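Local coordinates for leucine aminopeptidase 2, chloroplastic (Streptomyces sp. BC16019, PDB 5LHJ), which probably acts as a manganese-dependent aminopeptidase of the M17 family, removing N-terminal residues from peptides, and takes part in bottromycin maturation, at residues A[135-140]-A[172-177]; A[140-145]-A[180-185]. All blocks are in the same frame, centred on the assembly; numbering follows the deposited sequence.

Interaction 1: residues A[135-140]-A[172-177]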
loop_
_atom_site.group_PDB
_atom_site.type_symbol
_atom_site.label_atom_id
_atom_site.label_comp_id
_atom_site.label_asym_id
_atom_site.label_seq_id
_atom_site.Cartn_x
_atom_site.Cartn_y
_atom_site.Cartn_z
ATOM N N ALA A 135 -22.175 -20.097 -33.269
ATOM C CA ALA A 135 -23.578 -20.172 -32.867
ATOM C C ALA A 135 -23.729 -20.747 -31.463
ATOM O O ALA A 135 -24.414 -20.162 -30.624
ATOM C CB ALA A 135 -24.370 -21.002 -33.855
ATOM N N VAL A 136 -23.076 -21.882 -31.208
ATOM C CA VAL A 136 -23.129 -22.514 -29.891
ATOM C C VAL A 136 -22.441 -21.641 -28.842
ATOM O O VAL A 136 -22.987 -21.404 -27.756
ATOM C CB VAL A 136 -22.497 -23.922 -29.909
ATOM C CG1 VAL A 136 -22.422 -24.523 -28.504
ATOM C CG2 VAL A 136 -23.278 -24.830 -30.840
ATOM N N LEU A 137 -21.249 -21.157 -29.172
ATOM C CA LEU A 137 -20.488 -20.320 -28.233
ATOM C C LEU A 137 -21.211 -19.013 -27.897
ATOM O O LEU A 137 -21.167 -18.551 -26.742
ATOM C CB LEU A 137 -19.089 -20.039 -28.789
ATOM C CG LEU A 137 -18.194 -21.261 -28.968
ATOM C CD1 LEU A 137 -16.909 -20.839 -29.667
ATOM C CD2 LEU A 137 -17.924 -21.956 -27.647
ATOM N N GLY A 138 -21.880 -18.422 -28.890
ATOM C CA GLY A 138 -22.628 -17.173 -28.704
ATOM C C GLY A 138 -23.946 -17.306 -27.955
ATOM O O GLY A 138 -24.404 -16.333 -27.325
ATOM N N LEU A 139 -24.545 -18.498 -28.007
ATOM C CA LEU A 139 -25.777 -18.797 -27.266
ATOM C C LEU A 139 -25.565 -19.170 -25.805
ATOM O O LEU A 139 -26.520 -19.196 -25.025
ATOM C CB LEU A 139 -26.540 -19.934 -27.921
ATOM C CG LEU A 139 -27.382 -19.546 -29.121
ATOM C CD1 LEU A 139 -27.936 -20.813 -29.760
ATOM C CD2 LEU A 139 -28.500 -18.579 -28.711
ATOM N N TYR A 140 -24.326 -19.466 -25.444
ATOM C CA TYR A 140 -23.995 -19.898 -24.098
ATOM C C TYR A 140 -24.529 -18.963 -23.013
ATOM O O TYR A 140 -24.375 -17.753 -23.105
ATOM C CB TYR A 140 -22.476 -20.038 -23.950
ATOM C CG TYR A 140 -22.063 -20.484 -22.573
ATOM C CD1 TYR A 140 -22.144 -21.818 -22.217
ATOM C CD2 TYR A 140 -21.644 -19.563 -21.611
ATOM C CE1 TYR A 140 -21.802 -22.238 -20.949
ATOM C CE2 TYR A 140 -21.290 -19.968 -20.341
ATOM C CZ TYR A 140 -21.381 -21.319 -20.009
ATOM O OH TYR A 140 -21.043 -21.748 -18.758
ATOM N N ALA A 172 -19.476 -30.025 -31.965
ATOM C CA ALA A 172 -18.840 -30.834 -30.935
ATOM C C ALA A 172 -17.712 -30.085 -30.212
ATOM O O ALA A 172 -17.596 -30.171 -28.986
ATOM C CB ALA A 172 -18.334 -32.135 -31.523
ATOM N N ALA A 173 -16.897 -29.350 -30.961
ATOM C CA ALA A 173 -15.832 -28.547 -30.366
ATOM C C ALA A 173 -16.403 -27.458 -29.454
ATOM O O ALA A 173 -15.888 -27.217 -28.357
ATOM C CB ALA A 173 -14.939 -27.930 -31.447
ATOM N N ALA A 174 -17.480 -26.819 -29.907
ATOM C CA ALA A 174 -18.128 -25.764 -29.128
ATOM C C ALA A 174 -18.847 -26.299 -27.898
ATOM O O ALA A 174 -18.797 -25.672 -26.836
ATOM C CB ALA A 174 -19.086 -24.973 -29.986
ATOM N N GLU A 175 -19.491 -27.451 -28.031
ATOM C CA GLU A 175 -20.121 -28.091 -26.871
ATOM C C GLU A 175 -19.086 -28.468 -25.801
ATOM O O GLU A 175 -19.327 -28.273 -24.620
ATOM C CB GLU A 175 -20.965 -29.286 -27.300
ATOM C CG GLU A 175 -22.264 -28.846 -27.974
ATOM C CD GLU A 175 -23.014 -29.971 -28.659
ATOM O OE1 GLU A 175 -22.773 -31.149 -28.313
ATOM O OE2 GLU A 175 -23.865 -29.681 -29.547
ATOM N N ALA A 176 -17.917 -28.942 -26.227
ATOM C CA ALA A 176 -16.812 -29.237 -25.289
ATOM C C ALA A 176 -16.334 -27.939 -24.613
ATOM O O ALA A 176 -16.106 -27.903 -23.408
ATOM C CB ALA A 176 -15.665 -29.912 -26.016
ATOM N N THR A 177 -16.202 -26.874 -25.393
ATOM C CA THR A 177 -15.817 -25.575 -24.830
ATOM C C THR A 177 -16.820 -25.133 -23.755
ATOM O O THR A 177 -16.433 -24.677 -22.681
ATOM C CB THR A 177 -15.692 -24.502 -25.932
ATOM O OG1 THR A 177 -14.729 -24.919 -26.904
ATOM C CG2 THR A 177 -15.246 -23.160 -25.370
#

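Interaction 2: residues A[140-145]-A[180-185]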
loop_
_atom_site.group_PDB
_atom_site.type_symbol
_atom_site.label_atom_id
_atom_site.label_comp_id
_atom_site.label_asym_id
_atom_site.label_seq_id
_atom_site.Cartn_x
_atom_site.Cartn_y
_atom_site.Cartn_z
ATOM N N TYR A 140 -24.326 -19.466 -25.444
ATOM C CA TYR A 140 -23.995 -19.898 -24.098
ATOM C C TYR A 140 -24.529 -18.963 -23.013
ATOM O O TYR A 140 -24.375 -17.753 -23.105
ATOM C CB TYR A 140 -22.476 -20.038 -23.950
ATOM C CG TYR A 140 -22.063 -20.484 -22.573
ATOM C CD1 TYR A 140 -22.144 -21.818 -22.217
ATOM C CD2 TYR A 140 -21.644 -19.563 -21.611
ATOM C CE1 TYR A 140 -21.802 -22.238 -20.949
ATOM C CE2 TYR A 140 -21.290 -19.968 -20.341
ATOM C CZ TYR A 140 -21.381 -21.319 -20.009
ATOM O OH TYR A 140 -21.043 -21.748 -18.758
ATOM N N ARG A 141 -25.169 -19.545 -21.999
ATOM C CA ARG A 141 -25.572 -18.812 -20.798
ATOM C C ARG A 141 -25.344 -19.708 -19.601
ATOM O O ARG A 141 -25.412 -20.938 -19.717
ATOM C CB ARG A 141 -27.049 -18.369 -20.863
ATOM C CG ARG A 141 -28.012 -19.473 -21.284
ATOM C CD ARG A 141 -29.504 -19.130 -21.165
ATOM N NE ARG A 141 -29.873 -17.768 -21.592
ATOM C CZ ARG A 141 -31.126 -17.360 -21.855
ATOM N NH1 ARG A 141 -32.174 -18.185 -21.745
ATOM N NH2 ARG A 141 -31.344 -16.097 -22.230
ATOM N N TYR A 142 -25.052 -19.097 -18.462
ATOM C CA TYR A 142 -24.865 -19.838 -17.226
ATOM C C TYR A 142 -25.833 -19.265 -16.194
ATOM O O TYR A 142 -25.490 -18.360 -15.446
ATOM C CB TYR A 142 -23.417 -19.788 -16.748
ATOM C CG TYR A 142 -23.175 -20.734 -15.586
ATOM C CD1 TYR A 142 -23.040 -22.104 -15.800
ATOM C CD2 TYR A 142 -23.095 -20.261 -14.274
ATOM C CE1 TYR A 142 -22.834 -22.978 -14.741
ATOM C CE2 TYR A 142 -22.876 -21.125 -13.213
ATOM C CZ TYR A 142 -22.761 -22.475 -13.451
ATOM O OH TYR A 142 -22.562 -23.338 -12.405
ATOM N N ASP A 143 -27.036 -19.825 -16.176
ATOM C CA ASP A 143 -28.143 -19.351 -15.339
ATOM C C ASP A 143 -28.552 -20.322 -14.244
ATOM O O ASP A 143 -29.574 -20.101 -13.588
ATOM C CB ASP A 143 -29.358 -19.047 -16.240
ATOM C CG ASP A 143 -29.159 -17.819 -17.097
ATOM O OD1 ASP A 143 -28.365 -16.907 -16.724
ATOM O OD2 ASP A 143 -29.818 -17.754 -18.158
ATOM N N GLU A 144 -27.736 -21.349 -14.006
ATOM C CA GLU A 144 -28.020 -22.413 -13.024
ATOM C C GLU A 144 -28.330 -21.884 -11.604
ATOM O O GLU A 144 -29.116 -22.498 -10.866
ATOM C CB GLU A 144 -26.814 -23.376 -12.958
ATOM C CG GLU A 144 -26.986 -24.637 -12.115
ATOM C CD GLU A 144 -28.101 -25.559 -12.592
ATOM O OE1 GLU A 144 -28.429 -25.567 -13.802
ATOM O OE2 GLU A 144 -28.651 -26.300 -11.743
ATOM N N TYR A 145 -27.709 -20.767 -11.227
ATOM C CA TYR A 145 -27.836 -20.238 -9.857
ATOM C C TYR A 145 -28.672 -18.965 -9.752
ATOM O O TYR A 145 -28.633 -18.299 -8.715
ATOM C CB TYR A 145 -26.453 -20.060 -9.220
ATOM C CG TYR A 145 -25.833 -21.389 -8.911
ATOM C CD1 TYR A 145 -26.100 -22.037 -7.707
ATOM C CD2 TYR A 145 -25.031 -22.044 -9.850
ATOM C CE1 TYR A 145 -25.560 -23.282 -7.428
ATOM C CE2 TYR A 145 -24.503 -23.295 -9.587
ATOM C CZ TYR A 145 -24.763 -23.906 -8.380
ATOM O OH TYR A 145 -24.228 -25.146 -8.125
ATOM N N ALA A 180 -16.402 -26.892 -20.434
ATOM C CA ALA A 180 -15.335 -26.248 -19.662
ATOM C C ALA A 180 -15.828 -24.932 -19.034
ATOM O O ALA A 180 -15.518 -24.665 -17.873
ATOM C CB ALA A 180 -14.099 -26.020 -20.504
ATOM N N ARG A 181 -16.590 -24.131 -19.791
ATOM C CA ARG A 181 -17.165 -22.882 -19.251
ATOM C C ARG A 181 -18.040 -23.152 -18.022
ATOM O O ARG A 181 -17.941 -22.461 -17.003
ATOM C CB ARG A 181 -17.993 -22.139 -20.302
ATOM C CG ARG A 181 -17.207 -21.584 -21.463
ATOM C CD ARG A 181 -18.105 -20.897 -22.478
ATOM N NE ARG A 181 -17.363 -20.292 -23.584
ATOM C CZ ARG A 181 -17.917 -19.640 -24.600
ATOM N NH1 ARG A 181 -19.245 -19.528 -24.694
ATOM N NH2 ARG A 181 -17.150 -19.086 -25.539
ATOM N N ASP A 182 -18.891 -24.171 -18.117
ATOM C CA ASP A 182 -19.750 -24.547 -16.991
ATOM C C ASP A 182 -18.938 -24.939 -15.748
ATOM O O ASP A 182 -19.269 -24.533 -14.626
ATOM C CB ASP A 182 -20.662 -25.720 -17.375
ATOM C CG ASP A 182 -21.807 -25.330 -18.293
ATOM O OD1 ASP A 182 -22.099 -24.125 -18.515
ATOM O OD2 ASP A 182 -22.461 -26.298 -18.785
ATOM N N LEU A 183 -17.875 -25.722 -15.938
ATOM C CA LEU A 183 -17.052 -26.167 -14.827
ATOM C C LEU A 183 -16.359 -24.979 -14.143
ATOM O O LEU A 183 -16.326 -24.890 -12.913
ATOM C CB LEU A 183 -16.018 -27.202 -15.289
ATOM C CG LEU A 183 -16.572 -28.550 -15.743
ATOM C CD1 LEU A 183 -15.493 -29.316 -16.486
ATOM C CD2 LEU A 183 -17.120 -29.351 -14.559
ATOM N N VAL A 184 -15.844 -24.053 -14.948
ATOM C CA VAL A 184 -15.162 -22.866 -14.407
ATOM C C VAL A 184 -16.151 -21.952 -13.691
ATOM O O VAL A 184 -15.864 -21.479 -12.584
ATOM C CB VAL A 184 -14.390 -22.100 -15.510
ATOM C CG1 VAL A 184 -13.874 -20.749 -15.017
ATOM C CG2 VAL A 184 -13.255 -22.967 -16.027
ATOM N N ASN A 185 -17.312 -21.731 -14.295
ATOM C CA ASN A 185 -18.358 -20.891 -13.699
ATOM C C ASN A 185 -18.968 -21.449 -12.418
ATOM O O ASN A 185 -19.461 -20.680 -11.586
ATOM C CB ASN A 185 -19.468 -20.606 -14.711
ATOM C CG ASN A 185 -19.075 -19.549 -15.730
ATOM O OD1 ASN A 185 -18.315 -18.623 -15.420
ATOM N ND2 ASN A 185 -19.575 -19.680 -16.948
HETATM O O HOH W 1 -24.742 -23.563 -19.030
#

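Interaction 1: residues A[135-140]-A[172-177]
V136 and A174 make the closest contact between 135-140 and 172-177, with V136 CB 3.6 Å from A174 CB. The CG1 methyl of V136 lies anti to its backbone N (chi1 174°), which lays it alongside A174 CB at 3.7 Å. L137 leans in beside it, its CG 4.0 Å from A174 CB, so that one small methyl is met by two branched side chains of successive residues. Alanine suits this place because its short side chain lets L137 CA and A174 CA come within 6.0 Å. Farther along, the side chains of L137 and T177 cross at about a right angle, and CD2 of the leucine rests 3.7 Å from CG2 of the threonine.

T177 can offer a methyl here because its hydroxyl turns back to its own helix: OG1 donates to A173 O over 3.0 Å. That carbonyl also takes the backbone N-H of T177, the two donors arriving from opposite faces of its plane. R487 of helix 486-498 bonds to OG1 as well and also touches L137.

The solvent side is looser. E175 is exposed; among its side-chain atoms CG comes nearest, 4.4 Å from V136 CG1, while the carboxylate makes no close contact with 135-140.

The short helical pieces run at 25° to each other with their axes 8.9 Å apart, a near-parallel, apolar helix pair in which the last turn of helix 124-139 in the N-terminal domain lies against the long helix 164-185 that connects the N-terminal and catalytic domains, as in M17 leucine aminopeptidases.

Interaction 2: residues A[140-145]-A[180-185]
A polar and aromatic contact joins Y140 and Y142, on the loop that follows helix 124-139, to R181, D182 and N185 in the last turns of helix 164-185. Y140 has the largest share of it. Its CG stands anti to the backbone N (chi1 180°), on the side of the helix; R181 CD sits over the centre of one ring face, 3.8 Å from the centroid, as a CH-pi contact. At the far end the hydroxyl is gripped twice: it donates to D182 OD1 over 2.6 Å, on the anti side of the carboxylate, and accepts N185 ND2 over 3.1 Å. N185 meets it tip to tip, its amide nearly coplanar with the ring. A phenylalanine in place of Y140 would probably leave D182 OD1 and N185 ND2 without this shared partner, although the ring could still lie against R181.

Y142 likewise offers a face: N185 CB stands over the ring centre, 3.6 Å from the centroid, while CD1 at the ring edge lies 3.5 Å from D182 OD1. Asparagine suits the position because its CB serves one tyrosine and its amide the other. D182 OD1 also receives a water that donates to R141 O, each bond 2.8 Å long, extending the carboxylate's hold to the loop backbone.

R181 and N185 have further partners: R181 NE bonds to T482 O, R181 NH2 to E476 O, and N185 OD1 to G481 N. The C-terminal end of helix 164-185 lies between the tyrosine loop and helix 286-301, whose A289 packs against L183 and V184, while Y145 O bonds to T336 of the second subunit.

How the interactions relate
Interactions 1 and 2 follow one another along helix 164-185, their centres 12 Å apart, and share Y140, which ends the first segment of one and begins that of the other. R181 joins them directly: its NH1 lies 3.0 Å from L137 O, a probable hydrogen bond that ties the guanidinium of interaction 2 to the helix end of interaction 1. The character of the contact changes along the way, from apolar packing round the single methyl of A174 to tyrosines held by polar groups. Together they fasten helix 124-139 and its following loop to the interdomain helix. Both lie away from the residues that bind the two manganese ions.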